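Local atomic coordinates of carbamate kinase (Mycoplasma penetrans, PDB entry 4AXS), a protein that probably catalyses the reversible transfer of a phosphoryl group between carbamoyl phosphate and ADP, producing ATP and carbamate in the arginine deiminase pathway. Residues P215-I218 / Y223-V226; H68-Q73 / G101-Y106; T133-D138 / G228-D233; N79-A84 / A92-A97. One frame throughout, in Å; residues are numbered along the deposited sequence.

Contact 1 of 4, residues P215-I218 / Y223-V226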
# COMPACT_ATOMS: atom_id res chain seq x y z
N PRO A 215 -2.01 -5.90 -12.26
CA PRO A 215 -1.78 -6.97 -13.24
C PRO A 215 -0.30 -7.39 -13.27
O PRO A 215 0.57 -6.57 -13.59
CB PRO A 215 -2.13 -6.31 -14.58
CG PRO A 215 -3.00 -5.15 -14.23
CD PRO A 215 -2.65 -4.71 -12.85
N THR A 216 -0.02 -8.64 -12.93
CA THR A 216 1.34 -9.14 -12.90
C THR A 216 1.48 -10.49 -13.59
O THR A 216 0.90 -11.49 -13.15
CB THR A 216 1.82 -9.31 -11.45
OG1 THR A 216 1.79 -8.04 -10.79
CG2 THR A 216 3.25 -9.88 -11.42
N ILE A 217 2.27 -10.54 -14.66
CA ILE A 217 2.54 -11.82 -15.32
C ILE A 217 3.81 -12.50 -14.80
O ILE A 217 4.61 -11.89 -14.08
CB ILE A 217 2.60 -11.69 -16.86
CG1 ILE A 217 3.92 -11.05 -17.31
CG2 ILE A 217 1.38 -10.92 -17.39
CD1 ILE A 217 4.06 -10.97 -18.82
N ILE A 218 3.97 -13.78 -15.13
CA ILE A 218 5.16 -14.51 -14.75
C ILE A 218 5.91 -14.96 -16.00
O ILE A 218 5.36 -15.69 -16.83
CB ILE A 218 4.85 -15.73 -13.87
CG1 ILE A 218 4.33 -15.28 -12.51
CG2 ILE A 218 6.08 -16.58 -13.68
CD1 ILE A 218 4.16 -16.42 -11.53
N TYR A 223 8.59 -12.14 -12.03
CA TYR A 223 7.37 -11.32 -12.05
C TYR A 223 7.58 -10.08 -12.90
O TYR A 223 8.71 -9.62 -13.06
CB TYR A 223 6.95 -10.92 -10.63
CG TYR A 223 6.42 -12.06 -9.77
CD1 TYR A 223 5.37 -12.86 -10.21
CD2 TYR A 223 6.96 -12.32 -8.52
CE1 TYR A 223 4.87 -13.89 -9.43
CE2 TYR A 223 6.46 -13.36 -7.73
CZ TYR A 223 5.42 -14.14 -8.20
OH TYR A 223 4.91 -15.18 -7.43
N ILE A 224 6.50 -9.55 -13.47
CA ILE A 224 6.54 -8.36 -14.30
C ILE A 224 5.18 -7.70 -14.29
O ILE A 224 4.25 -8.16 -14.97
CB ILE A 224 6.86 -8.69 -15.77
CG1 ILE A 224 8.09 -9.61 -15.87
CG2 ILE A 224 7.04 -7.40 -16.57
CD1 ILE A 224 8.30 -10.24 -17.23
N GLY A 225 5.03 -6.66 -13.48
CA GLY A 225 3.83 -5.86 -13.50
C GLY A 225 3.60 -5.37 -14.92
O GLY A 225 4.53 -4.94 -15.58
N VAL A 226 2.37 -5.49 -15.41
CA VAL A 226 2.02 -4.93 -16.72
C VAL A 226 0.85 -3.95 -16.62
O VAL A 226 0.21 -3.83 -15.57
CB VAL A 226 1.67 -6.02 -17.73
CG1 VAL A 226 2.78 -7.07 -17.75
CG2 VAL A 226 0.31 -6.64 -17.41
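P215-I218 and Y223-V226 are the two arms of a β hairpin, running antiparallel with strand axes that approach to 4.6 Å and directions 150° apart. I217 and I224 form the hydrogen-bonded pair: I217 N gives to I224 O over 3.1 Å, reaching it from above the carbonyl plane, and I224 N returns a weak bond to I217 O. T216 with G225 and I218 with Y223 are the flanking non-hydrogen-bonded pairs. At the far end V226 N gives to P215 O over 2.8 Å in a nearly straight bond (166°). Proline has no N-H to give, so it joins the ladder through its carbonyl oxygen alone, which also takes a CA-H...O contact from G225 CA at 3.3 Å.

The side chains divide between the two faces. I218 and Y223 run alongside one another in the same sense, with I218 CD1 at 3.4 Å from Y223 CE1. T216 adds its methyl, CG2 standing 3.9 Å from Y223 CD1, while its hydroxyl bonds to Q134 of the adjoining strand; threonine offers a methyl to the ring and a hydroxyl to the next strand. On the other face I217 places CG1 between its backbone N and carbonyl carbon (chi1 76°), which brings that branch to I224 CB at 4.1 Å and turns CG2 toward V226 CG1. Within this chain the hairpin forms one edge of a mixed sheet, and N117 of the second subunit accepts a hydrogen bond from Y223 N. V226 finishes the row, its CG2 resting 3.8 Å from P215 CB.

Contact 2 of 4, residues H68-Q73 / G101-Y106; sequences HGNGPQ and GMSQGY. With SO4 (sulfate ion), chain B.
N70 and S103 join the glycine-rich turn at the start of helix 71-83 to helix 96-121, within the amino acid kinase fold. Their link is the one hydrogen bond between the segments: N70 ND2 gives to S103 OG over 2.8 Å at 156°, with the oxygen lying in the amide plane. N70 sits at the N-cap, yet its side chain makes no capping bond; with CG between the backbone N and the carbonyl carbon (chi1 78°), it reaches across to the neighbouring helix instead. S103 OG bonds also to G100 O, which can only accept, so the buried hydroxyl is gripped as both donor and acceptor. A second polar bond fixes the turn itself: H68 ND1 gives to G69 O over 2.9 Å, the oxygen in the imidazole plane, while NE2 meets Y130 OH.

Apolar contact comes from Q73 and Y106, whose side chains cross at about a right angle. Q73 CG lies 4.0 Å from Y106 CE2, and a bend at chi2 carries the amide away from the ring, so that NE2 can bond to G33 O. Glutamine is apt here, offering methylenes to the aromatic ring and a polar end to the backbone.

Anion contacts occupy the other side of the turn. A sulfate, probably from the crystallisation liquor, lies against the turn, its O2 3.2 Å from G69 CA, glycine letting the anion come right up to the backbone, an arrangement consistent with a phosphate-binding loop. G33 N bonds to it as well, and G71 N makes a weak bond of 3.5 Å to sulfate O1.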
# COMPACT_ATOMS: atom_id res chain seq x y z
N HIS A 68 -11.83 -3.56 -2.50
CA HIS A 68 -12.37 -2.34 -3.09
C HIS A 68 -11.90 -2.14 -4.52
O HIS A 68 -10.83 -2.62 -4.90
CB HIS A 68 -11.97 -1.11 -2.27
CG HIS A 68 -10.50 -0.81 -2.32
ND1 HIS A 68 -9.93 -0.06 -3.33
CD2 HIS A 68 -9.49 -1.16 -1.50
CE1 HIS A 68 -8.63 0.03 -3.13
NE2 HIS A 68 -8.34 -0.62 -2.02
N GLY A 69 -12.69 -1.42 -5.31
CA GLY A 69 -12.32 -1.10 -6.67
C GLY A 69 -11.59 0.23 -6.69
O GLY A 69 -11.37 0.84 -5.63
N ASN A 70 -11.23 0.69 -7.88
CA ASN A 70 -10.43 1.91 -8.00
C ASN A 70 -10.55 2.63 -9.34
O ASN A 70 -9.68 3.42 -9.69
CB ASN A 70 -8.97 1.58 -7.73
CG ASN A 70 -8.30 0.94 -8.93
OD1 ASN A 70 -8.95 0.31 -9.77
ND2 ASN A 70 -6.97 1.09 -9.00
N GLY A 71 -11.64 2.37 -10.07
CA GLY A 71 -11.85 2.98 -11.36
C GLY A 71 -11.59 4.47 -11.33
O GLY A 71 -10.70 4.97 -12.02
N PRO A 72 -12.37 5.21 -10.54
CA PRO A 72 -12.19 6.66 -10.51
C PRO A 72 -10.84 7.09 -9.90
O PRO A 72 -10.20 8.01 -10.41
CB PRO A 72 -13.36 7.14 -9.62
CG PRO A 72 -14.34 6.01 -9.59
CD PRO A 72 -13.52 4.77 -9.73
N GLN A 73 -10.41 6.44 -8.83
CA GLN A 73 -9.24 6.94 -8.11
C GLN A 73 -7.98 6.77 -8.93
O GLN A 73 -7.13 7.66 -8.92
CB GLN A 73 -9.08 6.24 -6.75
CG GLN A 73 -10.27 6.44 -5.81
CD GLN A 73 -11.57 5.81 -6.33
OE1 GLN A 73 -11.55 4.89 -7.17
NE2 GLN A 73 -12.70 6.30 -5.83
N GLY A 101 -0.66 1.43 -8.20
CA GLY A 101 0.09 1.27 -6.97
C GLY A 101 -0.26 2.42 -6.04
O GLY A 101 -0.54 2.21 -4.84
N MET A 102 -0.27 3.62 -6.59
CA MET A 102 -0.63 4.82 -5.85
C MET A 102 -2.10 4.80 -5.46
O MET A 102 -2.48 5.30 -4.40
CB MET A 102 -0.34 6.06 -6.69
CG MET A 102 1.08 6.13 -7.23
SD MET A 102 1.27 7.58 -8.28
CE MET A 102 2.97 7.38 -8.84
N SER A 103 -2.94 4.23 -6.33
CA SER A 103 -4.36 4.20 -6.02
C SER A 103 -4.63 3.33 -4.80
O SER A 103 -5.46 3.69 -3.97
CB SER A 103 -5.18 3.72 -7.22
OG SER A 103 -5.02 2.33 -7.45
N GLN A 104 -3.91 2.21 -4.68
CA GLN A 104 -4.06 1.31 -3.54
C GLN A 104 -3.66 1.96 -2.22
O GLN A 104 -4.37 1.82 -1.22
CB GLN A 104 -3.26 0.02 -3.74
CG GLN A 104 -3.90 -0.97 -4.70
CD GLN A 104 -3.15 -2.28 -4.79
OE1 GLN A 104 -2.94 -2.95 -3.79
NE2 GLN A 104 -2.79 -2.66 -5.99
N GLY A 105 -2.53 2.66 -2.21
CA GLY A 105 -2.05 3.28 -1.00
C GLY A 105 -2.84 4.52 -0.67
O GLY A 105 -2.95 4.93 0.50
N TYR A 106 -3.39 5.14 -1.71
CA TYR A 106 -4.26 6.28 -1.49
C TYR A 106 -5.54 5.77 -0.83
O TYR A 106 -5.94 6.26 0.23
CB TYR A 106 -4.52 7.00 -2.81
CG TYR A 106 -5.70 7.95 -2.82
CD1 TYR A 106 -5.86 8.90 -1.81
CD2 TYR A 106 -6.65 7.92 -3.85
CE1 TYR A 106 -6.94 9.77 -1.81
CE2 TYR A 106 -7.71 8.78 -3.87
CZ TYR A 106 -7.86 9.71 -2.84
OH TYR A 106 -8.92 10.58 -2.84
S SO4 B . -14.92 -0.27 -9.94
O1 SO4 B . -13.70 -0.33 -10.74
O2 SO4 B . -14.54 0.22 -8.62
O3 SO4 B . -15.92 0.64 -10.51
O4 SO4 B . -15.57 -1.60 -9.87

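Contact 3 of 4, residues T133-D138 / G228-D233; sequences TQTIVD and GVIDKD. With SO4 (sulfate ion), chain B.
T135 and I230 reach toward each other tip to tip, and the end of the isoleucine does all the touching. I230 carries CG1 anti to its carbonyl carbon (chi1 -70°) and keeps the chain extended at chi2, which drives CD1 to 3.3 Å from T135 CB and 3.4 Å from T135 CG2. T135 presents that methyl while its hydroxyl, held beside the backbone N, bonds to G212 O; a threonine can thus meet an apolar neighbour and still satisfy a buried polar atom. V137 passes I230 head to tail, with CG1 at 3.9 Å from the same CD1.

In the amino acid kinase fold this contact ties strand 134-137, part of the smaller mixed sheet, to the loop that leads into helix 232-242. D231 is the N-cap of that helix, its OD1 accepting a weak bond from D233 N. K232 follows with a chain bent at chi2 and chi4, folding the ammonium group back onto its neighbour: NZ forms a salt bridge with D233 OD1 at 2.9 Å, met from above the carboxylate plane. The same nitrogen gives a 3.2 Å hydrogen bond to sulfate O4.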
# COMPACT_ATOMS: atom_id res chain seq x y z
N THR A 133 -1.41 -5.14 -3.29
CA THR A 133 -1.77 -6.37 -4.01
C THR A 133 -1.31 -6.47 -5.48
O THR A 133 -1.67 -5.64 -6.32
CB THR A 133 -3.30 -6.63 -3.96
OG1 THR A 133 -3.73 -6.67 -2.59
CG2 THR A 133 -3.67 -7.96 -4.67
N GLN A 134 -0.54 -7.50 -5.78
CA GLN A 134 -0.21 -7.83 -7.16
C GLN A 134 -0.96 -9.10 -7.57
O GLN A 134 -0.87 -10.15 -6.92
CB GLN A 134 1.30 -7.98 -7.37
CG GLN A 134 2.00 -6.66 -7.72
CD GLN A 134 3.50 -6.80 -7.99
OE1 GLN A 134 4.31 -6.76 -7.07
NE2 GLN A 134 3.87 -6.95 -9.25
N THR A 135 -1.75 -8.98 -8.64
CA THR A 135 -2.56 -10.07 -9.10
C THR A 135 -1.90 -10.77 -10.27
O THR A 135 -1.58 -10.15 -11.28
CB THR A 135 -3.99 -9.62 -9.50
OG1 THR A 135 -4.70 -9.18 -8.34
CG2 THR A 135 -4.77 -10.78 -10.16
N ILE A 136 -1.71 -12.07 -10.10
CA ILE A 136 -1.16 -12.92 -11.14
C ILE A 136 -2.18 -13.18 -12.23
O ILE A 136 -3.32 -13.60 -11.97
CB ILE A 136 -0.69 -14.26 -10.56
CG1 ILE A 136 0.08 -14.05 -9.25
CG2 ILE A 136 0.16 -15.01 -11.57
CD1 ILE A 136 1.45 -13.43 -9.45
N VAL A 137 -1.78 -12.90 -13.45
CA VAL A 137 -2.58 -13.29 -14.60
C VAL A 137 -1.65 -14.02 -15.55
O VAL A 137 -0.42 -13.85 -15.50
CB VAL A 137 -3.20 -12.08 -15.31
CG1 VAL A 137 -4.13 -11.35 -14.35
CG2 VAL A 137 -2.12 -11.14 -15.82
N ASP A 138 -2.23 -14.88 -16.38
CA ASP A 138 -1.51 -15.57 -17.43
C ASP A 138 -1.28 -14.59 -18.58
O ASP A 138 -2.17 -13.78 -18.90
CB ASP A 138 -2.32 -16.80 -17.86
CG ASP A 138 -2.11 -17.18 -19.31
OD1 ASP A 138 -1.16 -17.95 -19.59
OD2 ASP A 138 -2.90 -16.71 -20.16
N GLY A 228 -2.83 -2.32 -17.55
CA GLY A 228 -4.14 -2.92 -17.71
C GLY A 228 -4.80 -2.99 -16.36
O GLY A 228 -4.24 -2.56 -15.35
N VAL A 229 -6.01 -3.52 -16.35
CA VAL A 229 -6.77 -3.63 -15.12
C VAL A 229 -7.28 -5.04 -14.89
O VAL A 229 -7.22 -5.91 -15.76
CB VAL A 229 -7.99 -2.69 -15.13
CG1 VAL A 229 -7.56 -1.26 -15.38
CG2 VAL A 229 -8.99 -3.16 -16.17
N ILE A 230 -7.79 -5.26 -13.69
CA ILE A 230 -8.37 -6.52 -13.32
C ILE A 230 -9.64 -6.13 -12.64
O ILE A 230 -9.64 -5.24 -11.79
CB ILE A 230 -7.45 -7.27 -12.37
CG1 ILE A 230 -6.21 -7.72 -13.13
CG2 ILE A 230 -8.20 -8.43 -11.72
CD1 ILE A 230 -5.09 -8.16 -12.27
N ASP A 231 -10.74 -6.76 -13.05
CA ASP A 231 -12.04 -6.48 -12.49
C ASP A 231 -12.02 -6.87 -11.01
O ASP A 231 -11.75 -8.02 -10.66
CB ASP A 231 -13.09 -7.27 -13.26
CG ASP A 231 -14.49 -7.08 -12.71
OD1 ASP A 231 -14.78 -7.63 -11.63
OD2 ASP A 231 -15.27 -6.35 -13.35
N LYS A 232 -12.28 -5.89 -10.15
CA LYS A 232 -12.21 -6.09 -8.71
C LYS A 232 -13.16 -7.18 -8.21
O LYS A 232 -12.85 -7.88 -7.25
CB LYS A 232 -12.42 -4.76 -7.96
CG LYS A 232 -13.84 -4.17 -8.06
CD LYS A 232 -14.71 -4.63 -6.91
CE LYS A 232 -15.84 -3.65 -6.65
NZ LYS A 232 -16.86 -3.64 -7.75
N ASP A 233 -14.31 -7.33 -8.86
CA ASP A 233 -15.24 -8.40 -8.46
C ASP A 233 -14.63 -9.80 -8.71
O ASP A 233 -14.60 -10.63 -7.81
CB ASP A 233 -16.63 -8.20 -9.09
CG ASP A 233 -17.28 -6.86 -8.71
OD1 ASP A 233 -17.33 -6.52 -7.50
OD2 ASP A 233 -17.75 -6.13 -9.62
S SO4 B . -14.92 -0.27 -9.94
O1 SO4 B . -13.70 -0.33 -10.74
O2 SO4 B . -14.54 0.22 -8.62
O3 SO4 B . -15.92 0.64 -10.51
O4 SO4 B . -15.57 -1.60 -9.87

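Contact 4 of 4, residues N79-A84 / A92-A97; sequences NAFADA and ALVPFA
F81 and V94 stand where the last turns of helix 71-83 face the extended chain that runs into helix 96-121; their CA atoms, 6.7 Å apart, are the nearest across the two segments. P95 holds the N-cap position of the second helix, a place where the helix does not need an N-H from it, and V94 just before it still has an extended backbone.

The side chains meet at about a right angle. V94 points one branch at the phenyl ring: CG2 lies over the centre of one face, 12° off the ring normal, in a CH-pi contact that the model draws tighter than it can really be. The torsion of V94 explains the choice of branch. With CG1 anti to the backbone N (chi1 180°), CG2 is set over the ring and CG1 falls toward its border, 4.0 Å from F81 CD2. V94 CB also comes within 3.9 Å of F81 CG, and the β-branched valine therefore covers the ring with a broad, compact surface. M102 of helix 96-121 packs against both residues.

Close by, F96 meets F78 edge to face, and A92 and A97 touch N39 and Y109 of the second subunit. Between F81 and V94 the attraction is dispersive, with at most a faint electrostatic share from C-H and ring, which implies that this join depends on close fit and burial rather than on directed bonds.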
# COMPACT_ATOMS: atom_id res chain seq x y z
N ASN A 79 -4.40 10.55 -14.89
CA ASN A 79 -4.67 11.76 -15.64
C ASN A 79 -3.70 12.85 -15.23
O ASN A 79 -2.83 13.25 -15.97
CB ASN A 79 -6.06 12.24 -15.32
CG ASN A 79 -7.11 11.54 -16.14
OD1 ASN A 79 -6.80 10.83 -17.05
ND2 ASN A 79 -8.35 11.75 -15.82
N ALA A 80 -3.90 13.31 -14.01
CA ALA A 80 -3.03 14.22 -13.31
C ALA A 80 -1.54 14.20 -13.62
O ALA A 80 -0.91 15.23 -13.56
CB ALA A 80 -3.24 14.06 -11.82
N PHE A 81 -0.95 13.06 -13.93
CA PHE A 81 0.48 13.03 -14.15
C PHE A 81 0.67 13.39 -15.57
O PHE A 81 1.75 13.68 -16.05
CB PHE A 81 1.01 11.64 -13.93
CG PHE A 81 1.59 11.42 -12.58
CD1 PHE A 81 2.78 11.98 -12.22
CD2 PHE A 81 0.95 10.62 -11.67
CE1 PHE A 81 3.31 11.74 -10.98
CE2 PHE A 81 1.47 10.41 -10.43
CZ PHE A 81 2.65 10.96 -10.08
N ALA A 82 -0.44 13.35 -16.24
CA ALA A 82 -0.52 13.59 -17.65
C ALA A 82 -1.11 14.92 -17.71
O ALA A 82 -0.57 15.85 -18.27
CB ALA A 82 -1.50 12.61 -18.23
N ASP A 83 -2.25 14.99 -17.08
CA ASP A 83 -3.17 16.07 -17.27
C ASP A 83 -2.50 17.34 -17.57
O ASP A 83 -2.75 17.93 -18.60
CB ASP A 83 -4.07 16.27 -16.09
CG ASP A 83 -5.40 16.66 -16.52
OD1 ASP A 83 -5.49 17.03 -17.69
OD2 ASP A 83 -6.34 16.57 -15.75
N ALA A 84 -1.67 17.78 -16.65
CA ALA A 84 -1.00 19.04 -16.85
C ALA A 84 0.47 18.96 -16.47
O ALA A 84 1.33 19.63 -17.05
CB ALA A 84 -1.70 20.07 -16.06
N ALA A 92 7.56 13.08 -14.58
CA ALA A 92 7.92 11.75 -15.06
C ALA A 92 6.76 11.00 -15.72
O ALA A 92 5.59 11.42 -15.66
CB ALA A 92 8.53 10.92 -13.94
N LEU A 93 7.11 9.89 -16.35
CA LEU A 93 6.14 9.05 -17.02
C LEU A 93 5.63 8.01 -16.04
O LEU A 93 6.38 7.16 -15.59
CB LEU A 93 6.79 8.39 -18.25
CG LEU A 93 7.29 9.40 -19.30
CD1 LEU A 93 8.65 9.02 -19.88
CD2 LEU A 93 6.25 9.60 -20.41
N VAL A 94 4.34 8.11 -15.72
CA VAL A 94 3.70 7.20 -14.78
C VAL A 94 2.76 6.25 -15.50
O VAL A 94 1.58 6.57 -15.68
CB VAL A 94 2.87 7.98 -13.75
CG1 VAL A 94 2.20 7.01 -12.78
CG2 VAL A 94 3.74 8.98 -13.01
N PRO A 95 3.27 5.08 -15.90
CA PRO A 95 2.41 4.05 -16.47
C PRO A 95 1.23 3.74 -15.55
O PRO A 95 1.21 4.15 -14.39
CB PRO A 95 3.33 2.83 -16.55
CG PRO A 95 4.69 3.41 -16.67
CD PRO A 95 4.67 4.62 -15.79
N PHE A 96 0.26 3.02 -16.10
CA PHE A 96 -0.96 2.75 -15.37
C PHE A 96 -0.72 1.84 -14.17
O PHE A 96 -1.33 2.06 -13.12
CB PHE A 96 -2.03 2.16 -16.30
CG PHE A 96 -3.42 2.44 -15.86
CD1 PHE A 96 -3.98 3.69 -16.04
CD2 PHE A 96 -4.18 1.45 -15.25
CE1 PHE A 96 -5.27 3.97 -15.63
CE2 PHE A 96 -5.47 1.72 -14.84
CZ PHE A 96 -6.02 2.98 -15.03
N ALA A 97 0.15 0.85 -14.30
CA ALA A 97 0.51 0.00 -13.16
C ALA A 97 0.88 0.85 -11.96
O ALA A 97 0.35 0.66 -10.87
CB ALA A 97 1.64 -0.94 -13.50

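Overall arrangement
Contacts 1 and 3 share one mixed sheet, their centres 9 Å apart: T216 N lies 2.7 Å from T135 O, probably a hydrogen bond between neighbouring strands. Contacts 2 and 4 use the same two helices, 71-83 and 96-121, at different points along them, with centres 14 Å apart and M102 SD 3.6 Å from F81 CE2. The two groups meet where Q104 OE1 lies 2.7 Å from T133 N, and where V229 CG1 packs 3.7 Å from F96 CE2. Contacts 2 and 3 also converge on the sulfate, the glycine-rich turn and K232 lining a pocket consistent with a phosphate site. All four contacts reach the second subunit, contact 3 through Q134.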